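Local coordinates for F5/8 type C domain protein (Bacteroides ovatus, PDB 4ZRX), which probably hydrolyses alpha-L-fucosyl linkages in glycans, as a putative alpha-L-fucosidase, and carries an F5/8 type C domain that may bind sugars, at residues 20-24 / 271-277; 27-32 / 279-283; 235-239 / 420-424; 397-402 / 446-451. All coordinates share one frame. Numbering follows the deposited sequence.

Contact 1: 20-24 / 271-277; sequences IEQKV and RKILEKA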
# COMPACT_ATOMS: atom_id res chain seq x y z
N ILE A 20 -18.52 -10.74 -28.65
CA ILE A 20 -18.23 -9.84 -27.56
C ILE A 20 -19.47 -9.61 -26.70
O ILE A 20 -19.38 -9.51 -25.47
CB ILE A 20 -17.56 -8.51 -28.05
CG1 ILE A 20 -17.15 -7.63 -26.88
CG2 ILE A 20 -18.47 -7.72 -28.97
CD1 ILE A 20 -16.24 -8.30 -25.88
N GLU A 21 -20.65 -9.56 -27.32
CA GLU A 21 -21.87 -9.38 -26.53
C GLU A 21 -22.08 -10.58 -25.60
O GLU A 21 -22.44 -10.39 -24.45
CB GLU A 21 -23.09 -9.14 -27.42
CG GLU A 21 -23.06 -7.78 -28.16
CD GLU A 21 -22.16 -7.74 -29.42
OE1 GLU A 21 -21.74 -8.80 -29.99
OE2 GLU A 21 -21.85 -6.59 -29.82
N GLN A 22 -21.84 -11.78 -26.10
CA GLN A 22 -22.00 -12.97 -25.28
C GLN A 22 -20.94 -12.98 -24.15
O GLN A 22 -21.23 -13.35 -23.02
CB GLN A 22 -21.89 -14.23 -26.15
CG GLN A 22 -23.16 -14.44 -26.92
CD GLN A 22 -22.93 -15.14 -28.26
OE1 GLN A 22 -22.05 -15.99 -28.39
NE2 GLN A 22 -23.72 -14.76 -29.26
N LYS A 23 -19.71 -12.62 -24.49
CA LYS A 23 -18.65 -12.52 -23.45
C LYS A 23 -19.00 -11.52 -22.37
O LYS A 23 -18.78 -11.80 -21.20
CB LYS A 23 -17.29 -12.15 -24.05
CG LYS A 23 -16.72 -13.24 -24.93
CD LYS A 23 -15.36 -12.89 -25.46
CE LYS A 23 -14.88 -13.97 -26.38
NZ LYS A 23 -13.53 -13.68 -26.90
N VAL A 24 -19.52 -10.36 -22.76
CA VAL A 24 -19.89 -9.35 -21.80
C VAL A 24 -21.02 -9.82 -20.88
O VAL A 24 -20.96 -9.59 -19.68
CB VAL A 24 -20.25 -8.02 -22.49
CG1 VAL A 24 -20.93 -7.09 -21.56
CG2 VAL A 24 -18.96 -7.39 -23.01
N ARG A 271 -13.73 -4.29 -21.83
CA ARG A 271 -14.34 -5.04 -22.94
C ARG A 271 -13.38 -5.24 -24.10
O ARG A 271 -13.42 -6.27 -24.79
CB ARG A 271 -15.58 -4.33 -23.51
CG ARG A 271 -16.70 -4.22 -22.51
CD ARG A 271 -18.00 -3.74 -23.23
NE ARG A 271 -19.03 -3.39 -22.27
CZ ARG A 271 -20.33 -3.35 -22.51
NH1 ARG A 271 -20.82 -3.77 -23.69
NH2 ARG A 271 -21.17 -2.98 -21.56
N LYS A 272 -12.51 -4.27 -24.32
CA LYS A 272 -11.49 -4.40 -25.36
C LYS A 272 -10.66 -5.64 -25.14
O LYS A 272 -10.44 -6.41 -26.09
CB LYS A 272 -10.61 -3.17 -25.33
CG LYS A 272 -9.46 -3.09 -26.32
CD LYS A 272 -8.61 -1.83 -25.87
CE LYS A 272 -7.16 -1.89 -26.22
NZ LYS A 272 -7.03 -1.64 -27.69
N ILE A 273 -10.16 -5.85 -23.93
CA ILE A 273 -9.31 -7.00 -23.71
C ILE A 273 -10.09 -8.33 -23.66
O ILE A 273 -9.51 -9.38 -23.94
CB ILE A 273 -8.37 -6.75 -22.52
CG1 ILE A 273 -7.10 -7.60 -22.66
CG2 ILE A 273 -9.02 -6.94 -21.13
CD1 ILE A 273 -5.89 -6.86 -22.05
N LEU A 274 -11.39 -8.30 -23.34
CA LEU A 274 -12.23 -9.50 -23.48
C LEU A 274 -12.20 -10.12 -24.85
O LEU A 274 -12.36 -11.34 -24.97
CB LEU A 274 -13.70 -9.20 -23.17
CG LEU A 274 -13.99 -8.98 -21.71
CD1 LEU A 274 -15.49 -8.69 -21.51
CD2 LEU A 274 -13.58 -10.23 -20.92
N GLU A 275 -11.94 -9.30 -25.87
CA GLU A 275 -11.95 -9.74 -27.28
C GLU A 275 -11.13 -10.99 -27.53
O GLU A 275 -11.63 -11.92 -28.13
CB GLU A 275 -11.50 -8.62 -28.22
CG GLU A 275 -12.50 -7.42 -28.31
CD GLU A 275 -13.68 -7.64 -29.25
OE1 GLU A 275 -13.85 -8.77 -29.78
OE2 GLU A 275 -14.47 -6.69 -29.46
N LYS A 276 -9.89 -11.04 -27.05
CA LYS A 276 -9.11 -12.25 -27.26
C LYS A 276 -9.14 -13.22 -26.09
O LYS A 276 -8.56 -14.29 -26.19
CB LYS A 276 -7.70 -11.94 -27.77
CG LYS A 276 -7.71 -11.66 -29.31
CD LYS A 276 -6.35 -11.36 -29.88
CE LYS A 276 -5.88 -9.97 -29.48
NZ LYS A 276 -4.55 -9.67 -30.09
N ALA A 277 -9.89 -12.91 -25.03
CA ALA A 277 -9.96 -13.82 -23.90
C ALA A 277 -10.88 -14.99 -24.19
O ALA A 277 -11.90 -14.82 -24.85
CB ALA A 277 -10.46 -13.09 -22.65
O HOH W 1 -15.05 -11.72 -28.63
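A lysine that reaches the carbonyls of a type I beta turn shows how a buried charge can be paid for largely by backbone, with a water. Lys23 extends in full (chi1 m, the rest t) from helix 20-27, and its NZ donates to Leu274 O at 3.3 Å, to Ala277 O at 2.9 Å and, weakly, to Glu275 O at 2.9 Å. These carbonyls converge in the turn from Leu274 to Ala277, closed by Ala277 N to Leu274 O at 2.9 Å. Water 1 accepts from Lys23 NZ at 3.0 Å and donates weakly to Glu275 OE1 at 3.4 Å. The apolar half lies beside it: Ile20 CD1 touches Leu274 CB at 3.8 Å, and Val24 CG2 meets Leu274 CD1 at 4.0 Å. Val24 CG1 also lies over one face of the Arg271 guanidinium, whose charge pairs with Glu402 in the beta domain. This is helix-to-turn packing in the fucosidase TIM-barrel region, joining the N-terminal helix to the turn that leads into strand 279-290.

Contact 2: 27-32 / 279-283; sequences AARLVP and ELFWY. With EDO (1,2-ethanediol), chain C.
Three side chains, those of Trp282, Leu30 and Leu280, carry most of this wholly buried contact, which is built without hydrogen bonds between the two segments. Residues 27-30 make a type I turn at the end of helix 20-27 and lead into the short strand 30-31; residues 279-282 are extended. Both segments advance the same way, with CA atoms 7.0 Å apart for Ala27 and Leu280 and 5.8 Å for Pro32 and Trp282. Trp282 (chi1 t, chi2 -87°) offers a ring face to Pro32, whose CD sits 3.8 Å from the centroid of the six-membered ring in a CH-pi contact. Leu30 (t, p) places CD2 3.7 Å from Leu280 CD2 and 3.5 Å from Phe281 C. Leu280, also t, p, uses the same CD2 to meet Ala27 CB at 3.5 Å. An ethanediol, probably from the crystallisation liquor, donates from O2 to Pro32 O at 2.6 Å. The result is apolar packing on the start of strand 279-290, which pairs antiparallel with 11-13 and 241-242 in the TIM-barrel-clan fucosidase region.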
# COMPACT_ATOMS: atom_id res chain seq x y z
N ALA A 27 -19.51 -12.37 -18.58
CA ALA A 27 -18.60 -11.66 -17.65
C ALA A 27 -19.35 -10.97 -16.50
O ALA A 27 -18.92 -10.96 -15.35
CB ALA A 27 -17.78 -10.61 -18.42
N ALA A 28 -20.50 -10.39 -16.85
CA ALA A 28 -21.32 -9.68 -15.90
C ALA A 28 -21.87 -10.59 -14.83
O ALA A 28 -22.31 -10.12 -13.77
CB ALA A 28 -22.49 -8.96 -16.65
N ARG A 29 -21.91 -11.90 -15.09
CA ARG A 29 -22.51 -12.82 -14.14
C ARG A 29 -21.51 -13.74 -13.49
O ARG A 29 -21.87 -14.75 -12.90
CB ARG A 29 -23.59 -13.62 -14.86
CG ARG A 29 -24.73 -12.72 -15.27
CD ARG A 29 -25.81 -13.48 -16.01
NE ARG A 29 -25.33 -13.88 -17.33
CZ ARG A 29 -25.06 -15.12 -17.71
NH1 ARG A 29 -25.19 -16.16 -16.88
NH2 ARG A 29 -24.64 -15.35 -18.95
N LEU A 30 -20.24 -13.34 -13.55
CA LEU A 30 -19.17 -14.03 -12.86
C LEU A 30 -19.05 -13.48 -11.44
O LEU A 30 -18.98 -12.27 -11.26
CB LEU A 30 -17.88 -13.81 -13.62
CG LEU A 30 -16.58 -14.30 -13.01
CD1 LEU A 30 -16.59 -15.83 -12.89
CD2 LEU A 30 -15.41 -13.86 -13.85
N VAL A 31 -19.04 -14.36 -10.46
CA VAL A 31 -19.23 -13.98 -9.07
C VAL A 31 -18.18 -14.66 -8.14
O VAL A 31 -17.68 -15.69 -8.48
CB VAL A 31 -20.65 -14.27 -8.57
CG1 VAL A 31 -21.65 -13.57 -9.42
CG2 VAL A 31 -20.92 -15.75 -8.45
N PRO A 32 -17.84 -14.04 -7.00
CA PRO A 32 -16.92 -14.68 -6.02
C PRO A 32 -17.51 -15.93 -5.36
O PRO A 32 -18.75 -16.08 -5.25
CB PRO A 32 -16.70 -13.58 -4.93
CG PRO A 32 -17.88 -12.63 -5.13
CD PRO A 32 -18.25 -12.69 -6.57
N GLU A 279 -11.63 -17.06 -21.38
CA GLU A 279 -12.15 -17.38 -20.08
C GLU A 279 -11.94 -16.19 -19.16
O GLU A 279 -11.25 -15.25 -19.53
CB GLU A 279 -11.51 -18.64 -19.51
CG GLU A 279 -9.99 -18.65 -19.46
CD GLU A 279 -9.41 -19.96 -19.01
OE1 GLU A 279 -10.08 -20.75 -18.28
OE2 GLU A 279 -8.22 -20.19 -19.32
N LEU A 280 -12.60 -16.22 -18.02
CA LEU A 280 -12.58 -15.11 -17.11
C LEU A 280 -12.62 -15.64 -15.69
O LEU A 280 -13.22 -16.68 -15.41
CB LEU A 280 -13.72 -14.12 -17.40
CG LEU A 280 -13.54 -12.66 -16.92
CD1 LEU A 280 -12.56 -11.94 -17.84
CD2 LEU A 280 -14.91 -11.92 -16.98
N PHE A 281 -11.94 -14.90 -14.81
CA PHE A 281 -11.71 -15.36 -13.46
C PHE A 281 -12.19 -14.33 -12.46
O PHE A 281 -11.90 -13.15 -12.65
CB PHE A 281 -10.21 -15.64 -13.21
CG PHE A 281 -9.58 -16.53 -14.21
CD1 PHE A 281 -9.62 -17.90 -14.08
CD2 PHE A 281 -8.94 -16.00 -15.31
CE1 PHE A 281 -9.05 -18.72 -15.06
CE2 PHE A 281 -8.38 -16.80 -16.27
CZ PHE A 281 -8.44 -18.15 -16.14
N TRP A 282 -12.85 -14.76 -11.36
CA TRP A 282 -13.05 -13.85 -10.22
C TRP A 282 -11.76 -13.96 -9.41
O TRP A 282 -11.44 -15.01 -8.77
CB TRP A 282 -14.29 -14.16 -9.36
CG TRP A 282 -14.48 -13.03 -8.38
CD1 TRP A 282 -13.93 -12.90 -7.17
CD2 TRP A 282 -15.22 -11.82 -8.61
NE1 TRP A 282 -14.20 -11.69 -6.63
CE2 TRP A 282 -15.04 -11.01 -7.47
CE3 TRP A 282 -16.01 -11.34 -9.65
CZ2 TRP A 282 -15.66 -9.77 -7.33
CZ3 TRP A 282 -16.62 -10.08 -9.51
CH2 TRP A 282 -16.44 -9.32 -8.34
N TYR A 283 -10.96 -12.90 -9.44
CA TYR A 283 -9.56 -12.98 -8.94
C TYR A 283 -9.26 -11.58 -8.48
O TYR A 283 -8.70 -10.79 -9.21
CB TYR A 283 -8.69 -13.47 -10.07
CG TYR A 283 -7.26 -13.85 -9.76
CD1 TYR A 283 -6.91 -14.50 -8.56
CD2 TYR A 283 -6.26 -13.66 -10.72
CE1 TYR A 283 -5.60 -14.85 -8.28
CE2 TYR A 283 -4.92 -14.03 -10.43
CZ TYR A 283 -4.62 -14.65 -9.23
OH TYR A 283 -3.31 -15.08 -8.98
C1 EDO C . -20.74 -15.00 -2.37
O1 EDO C . -21.56 -16.15 -2.13
C2 EDO C . -21.28 -14.16 -3.50
O2 EDO C . -20.89 -14.64 -4.79

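Contact 3: 235-239 / 420-424; sequences RETEW and GTTIG
Where two irregular loops meet, threonine hydroxyls and a water can do the work that a sheet does with its backbone. Loops 235-239 and 420-424 come closest at Thr237 and Thr422, with CA atoms 5.3 Å apart. Thr422 (chi1 p, phi/psi -72/157) contributes most: its OG1 accepts from Glu238 N at 3.0 Å with an angle of 157°, and its CG2 lies over the Trp239 ring (chi1 m, chi2 105°), 3.8 Å from the centroid of the six-membered ring in a CH-pi contact. Thr237 OG1 (chi1 m) and Thr421 OG1 (chi1 p) share a hydrogen bond of 2.7 Å. Water 2 bridges the loops, donating to Glu236 O at 2.7 Å and to Thr422 O at 2.6 Å and accepting from Thr421 N at 2.9 Å. Within the first loop, Arg235 NH1 forms a salt bridge with Glu238 OE1 at 3.2 Å, while Glu238 OE2 pairs with Arg225. Glu238 O receives hydrogen bonds from Gln399 and Asn322. Gly424 adopts phi/psi 77/-145, where a CB would clash with the preceding carbonyl. The contact is a polar, water-bridged junction between a loop of the fucosidase-family (TIM-barrel clan) region and a loop of the beta sandwich that follows it.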
# COMPACT_ATOMS: atom_id res chain seq x y z
N ARG A 235 -5.70 0.42 -8.59
CA ARG A 235 -6.09 0.97 -9.87
C ARG A 235 -7.42 1.68 -9.72
O ARG A 235 -8.39 1.16 -9.09
CB ARG A 235 -6.35 -0.16 -10.84
CG ARG A 235 -5.12 -0.98 -11.31
CD ARG A 235 -5.54 -2.18 -12.17
NE ARG A 235 -4.32 -2.91 -12.53
CZ ARG A 235 -3.64 -3.71 -11.71
NH1 ARG A 235 -4.08 -3.98 -10.49
NH2 ARG A 235 -2.53 -4.24 -12.12
N GLU A 236 -7.51 2.87 -10.33
CA GLU A 236 -8.83 3.51 -10.47
C GLU A 236 -9.85 2.64 -11.22
O GLU A 236 -11.03 2.64 -10.83
CB GLU A 236 -8.70 4.83 -11.19
CG GLU A 236 -7.97 5.85 -10.33
CD GLU A 236 -7.58 7.09 -11.16
OE1 GLU A 236 -6.75 6.94 -12.03
OE2 GLU A 236 -8.02 8.20 -10.86
N THR A 237 -9.43 1.92 -12.23
CA THR A 237 -10.30 1.00 -12.94
C THR A 237 -9.81 -0.40 -12.56
O THR A 237 -8.75 -0.84 -13.05
CB THR A 237 -10.17 1.16 -14.42
OG1 THR A 237 -10.50 2.48 -14.82
CG2 THR A 237 -11.03 0.15 -15.21
N GLU A 238 -10.53 -1.03 -11.61
CA GLU A 238 -10.12 -2.32 -11.07
C GLU A 238 -11.19 -3.38 -11.34
O GLU A 238 -12.25 -3.39 -10.66
CB GLU A 238 -9.81 -2.21 -9.59
CG GLU A 238 -9.15 -3.49 -9.00
CD GLU A 238 -7.73 -3.74 -9.46
OE1 GLU A 238 -6.78 -3.00 -9.06
OE2 GLU A 238 -7.47 -4.68 -10.27
N TRP A 239 -10.90 -4.21 -12.34
CA TRP A 239 -11.75 -5.36 -12.74
C TRP A 239 -11.31 -6.59 -11.95
O TRP A 239 -10.21 -7.11 -12.15
CB TRP A 239 -11.62 -5.64 -14.23
CG TRP A 239 -12.39 -4.68 -15.04
CD1 TRP A 239 -11.90 -3.65 -15.76
CD2 TRP A 239 -13.82 -4.57 -15.12
NE1 TRP A 239 -12.90 -2.92 -16.29
CE2 TRP A 239 -14.10 -3.46 -15.92
CE3 TRP A 239 -14.87 -5.30 -14.58
CZ2 TRP A 239 -15.38 -3.04 -16.20
CZ3 TRP A 239 -16.17 -4.87 -14.84
CH2 TRP A 239 -16.40 -3.74 -15.68
N GLY A 420 -15.99 8.20 -12.27
CA GLY A 420 -15.23 6.98 -12.11
C GLY A 420 -15.61 5.99 -13.20
O GLY A 420 -16.37 6.30 -14.10
N THR A 421 -14.96 4.84 -13.12
CA THR A 421 -15.11 3.78 -14.08
C THR A 421 -15.81 2.61 -13.37
O THR A 421 -17.03 2.60 -13.28
CB THR A 421 -13.78 3.45 -14.70
OG1 THR A 421 -12.78 3.30 -13.70
CG2 THR A 421 -13.38 4.54 -15.67
N THR A 422 -15.04 1.68 -12.84
CA THR A 422 -15.55 0.59 -12.03
C THR A 422 -16.00 1.08 -10.66
O THR A 422 -15.57 2.12 -10.18
CB THR A 422 -14.47 -0.49 -11.85
OG1 THR A 422 -13.28 0.13 -11.37
CG2 THR A 422 -14.22 -1.20 -13.14
N ILE A 423 -16.88 0.29 -10.03
CA ILE A 423 -17.19 0.43 -8.64
C ILE A 423 -16.74 -0.84 -7.92
O ILE A 423 -15.78 -0.81 -7.22
CB ILE A 423 -18.68 0.76 -8.40
CG1 ILE A 423 -18.98 2.13 -8.99
CG2 ILE A 423 -18.98 0.70 -6.93
CD1 ILE A 423 -20.43 2.51 -8.94
N GLY A 424 -17.40 -1.97 -8.20
CA GLY A 424 -16.99 -3.21 -7.57
C GLY A 424 -17.48 -3.28 -6.14
O GLY A 424 -18.55 -2.77 -5.77
O HOH W 2 -13.57 3.69 -10.81

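Contact 4: 397-402 / 446-451; sequences KGQRVE and CRLTAY
In this beta sandwich the chain crosses between the two sheets in loops. Segment 397-402 leads from strand 388-393 of one sheet into strand 401-410 of the other; the return, from strand 438-446 to strand 450-458, runs through residues 446-451. Lys397, extended, lays CD 3.9 Å from Tyr451 CD2. At the angles of Gly398 (phi/psi 115/172) a CB would be jammed against the preceding carbonyl O. Gln399 O receives water 3 at 2.8 Å, which accepts from Arg447 NH1 at 2.9 Å. Arg400 (chi1 m, then t, t), with the most surface covered, accepts at O from Arg447 N at 2.9 Å and donates from NH1 to Thr449 O at 2.9 Å; its NH2 turns back to Lys397 O at 2.9 Å. The guanidinium lies between Tyr451 CE2 on one face and Leu448 CD1 on the other. Val401 pairs with Cys446 as an antiparallel non-hydrogen-bonded pair, CA atoms 4.4 Å apart, and Val401 CG2 meets Ala450 CB at 3.7 Å. Glu402 (m, t) pairs with Arg271 of the fucosidase-family region. Glu402 OE2 also forms a salt bridge with Arg447 NE at 2.9 Å, and water 5 links Glu402 OE2 (2.9 Å) to Arg447 NH2 (3.1 Å).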
# COMPACT_ATOMS: atom_id res chain seq x y z
N LYS A 397 -23.82 -10.58 -7.57
CA LYS A 397 -24.39 -10.74 -8.86
C LYS A 397 -23.45 -10.32 -9.97
O LYS A 397 -23.84 -10.25 -11.12
CB LYS A 397 -25.70 -9.95 -8.91
CG LYS A 397 -26.69 -10.41 -7.87
CD LYS A 397 -28.01 -9.72 -8.01
CE LYS A 397 -28.95 -10.26 -6.91
NZ LYS A 397 -30.08 -9.37 -6.70
N GLY A 398 -22.20 -10.02 -9.63
CA GLY A 398 -21.19 -9.71 -10.63
C GLY A 398 -20.68 -8.29 -10.54
O GLY A 398 -21.26 -7.43 -9.82
N GLN A 399 -19.64 -8.00 -11.32
CA GLN A 399 -19.10 -6.66 -11.41
C GLN A 399 -19.52 -6.06 -12.73
O GLN A 399 -19.14 -6.58 -13.75
CB GLN A 399 -17.55 -6.70 -11.30
CG GLN A 399 -17.02 -5.29 -11.25
CD GLN A 399 -15.54 -5.18 -11.11
OE1 GLN A 399 -14.84 -6.16 -10.89
NE2 GLN A 399 -15.07 -3.95 -11.11
N ARG A 400 -20.25 -4.94 -12.72
CA ARG A 400 -20.92 -4.47 -13.95
C ARG A 400 -20.69 -3.03 -14.32
O ARG A 400 -20.71 -2.71 -15.48
CB ARG A 400 -22.41 -4.73 -13.81
CG ARG A 400 -22.69 -6.21 -13.56
CD ARG A 400 -24.14 -6.51 -13.51
NE ARG A 400 -24.37 -7.93 -13.29
CZ ARG A 400 -25.50 -8.56 -13.62
NH1 ARG A 400 -26.54 -7.90 -14.14
NH2 ARG A 400 -25.61 -9.86 -13.35
N VAL A 401 -20.49 -2.16 -13.35
CA VAL A 401 -20.35 -0.73 -13.63
C VAL A 401 -19.04 -0.45 -14.35
O VAL A 401 -17.98 -0.97 -14.01
CB VAL A 401 -20.54 0.14 -12.38
CG1 VAL A 401 -20.29 1.62 -12.67
CG2 VAL A 401 -21.97 -0.04 -11.85
N GLU A 402 -19.18 0.29 -15.46
CA GLU A 402 -18.05 0.67 -16.30
C GLU A 402 -17.73 2.17 -16.32
O GLU A 402 -16.57 2.52 -16.55
CB GLU A 402 -18.26 0.19 -17.69
CG GLU A 402 -18.30 -1.31 -17.80
CD GLU A 402 -18.70 -1.80 -19.17
OE1 GLU A 402 -19.75 -1.30 -19.66
OE2 GLU A 402 -17.98 -2.68 -19.81
N CYS A 446 -22.64 0.39 -18.21
CA CYS A 446 -22.53 -0.84 -17.41
C CYS A 446 -22.77 -2.03 -18.26
O CYS A 446 -23.33 -1.91 -19.39
CB CYS A 446 -23.44 -0.81 -16.22
SG CYS A 446 -25.24 -0.64 -16.62
N ARG A 447 -22.37 -3.18 -17.75
CA ARG A 447 -22.64 -4.45 -18.35
C ARG A 447 -23.97 -4.94 -17.85
O ARG A 447 -24.20 -5.00 -16.65
CB ARG A 447 -21.53 -5.44 -17.99
CG ARG A 447 -20.16 -4.90 -18.44
CD ARG A 447 -19.02 -5.80 -17.96
NE ARG A 447 -17.76 -5.29 -18.49
CZ ARG A 447 -16.58 -5.88 -18.40
NH1 ARG A 447 -16.41 -7.04 -17.75
NH2 ARG A 447 -15.54 -5.27 -18.95
N LEU A 448 -24.85 -5.36 -18.79
CA LEU A 448 -26.21 -5.77 -18.40
C LEU A 448 -26.84 -4.72 -17.48
O LEU A 448 -26.74 -3.55 -17.80
CB LEU A 448 -26.23 -7.12 -17.75
CG LEU A 448 -25.72 -8.31 -18.56
CD1 LEU A 448 -25.97 -9.65 -17.82
CD2 LEU A 448 -26.33 -8.38 -19.96
N THR A 449 -27.54 -5.11 -16.39
CA THR A 449 -28.10 -4.18 -15.43
C THR A 449 -27.20 -4.08 -14.21
O THR A 449 -26.88 -5.11 -13.62
CB THR A 449 -29.51 -4.65 -15.06
OG1 THR A 449 -30.31 -4.67 -16.24
CG2 THR A 449 -30.17 -3.71 -14.07
N ALA A 450 -26.80 -2.86 -13.83
CA ALA A 450 -26.00 -2.63 -12.64
C ALA A 450 -26.85 -2.65 -11.40
O ALA A 450 -27.99 -2.21 -11.45
CB ALA A 450 -25.32 -1.28 -12.71
N TYR A 451 -26.30 -3.16 -10.32
CA TYR A 451 -26.95 -3.23 -9.01
C TYR A 451 -26.11 -2.45 -7.98
O TYR A 451 -25.05 -2.93 -7.56
CB TYR A 451 -27.10 -4.68 -8.58
CG TYR A 451 -27.90 -5.47 -9.55
CD1 TYR A 451 -29.20 -5.11 -9.87
CD2 TYR A 451 -27.38 -6.58 -10.17
CE1 TYR A 451 -29.94 -5.86 -10.80
CE2 TYR A 451 -28.10 -7.31 -11.09
CZ TYR A 451 -29.36 -6.95 -11.40
OH TYR A 451 -30.07 -7.68 -12.34
O HOH W 3 -17.96 -8.23 -15.65
O HOH W 4 -29.03 -8.73 -15.02
O HOH W 5 -15.12 -2.35 -19.94

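In the fold
Burial and chemistry vary together across the four contacts. Contact 2 is wholly buried and apolar; contacts 1, 3 and 4 are partly buried and rely on charged or hydroxyl groups and on water. Contacts 1 and 2 join the same successive elements, helix 20-27 with strand 30-31 and helix 271-274 with strand 279-290, and their packing is continuous through Leu274 and Leu280. Contact 4 lies within the beta domain yet touches all the others: Glu402 takes Arg271 from contact 1, Arg400 packs on Arg29 of contact 2, and Trp239 of contact 3 makes a cation-pi contact with Arg447. Contact 3 itself spans the two domains, whereas contacts 1 and 2 stay within the fucosidase region.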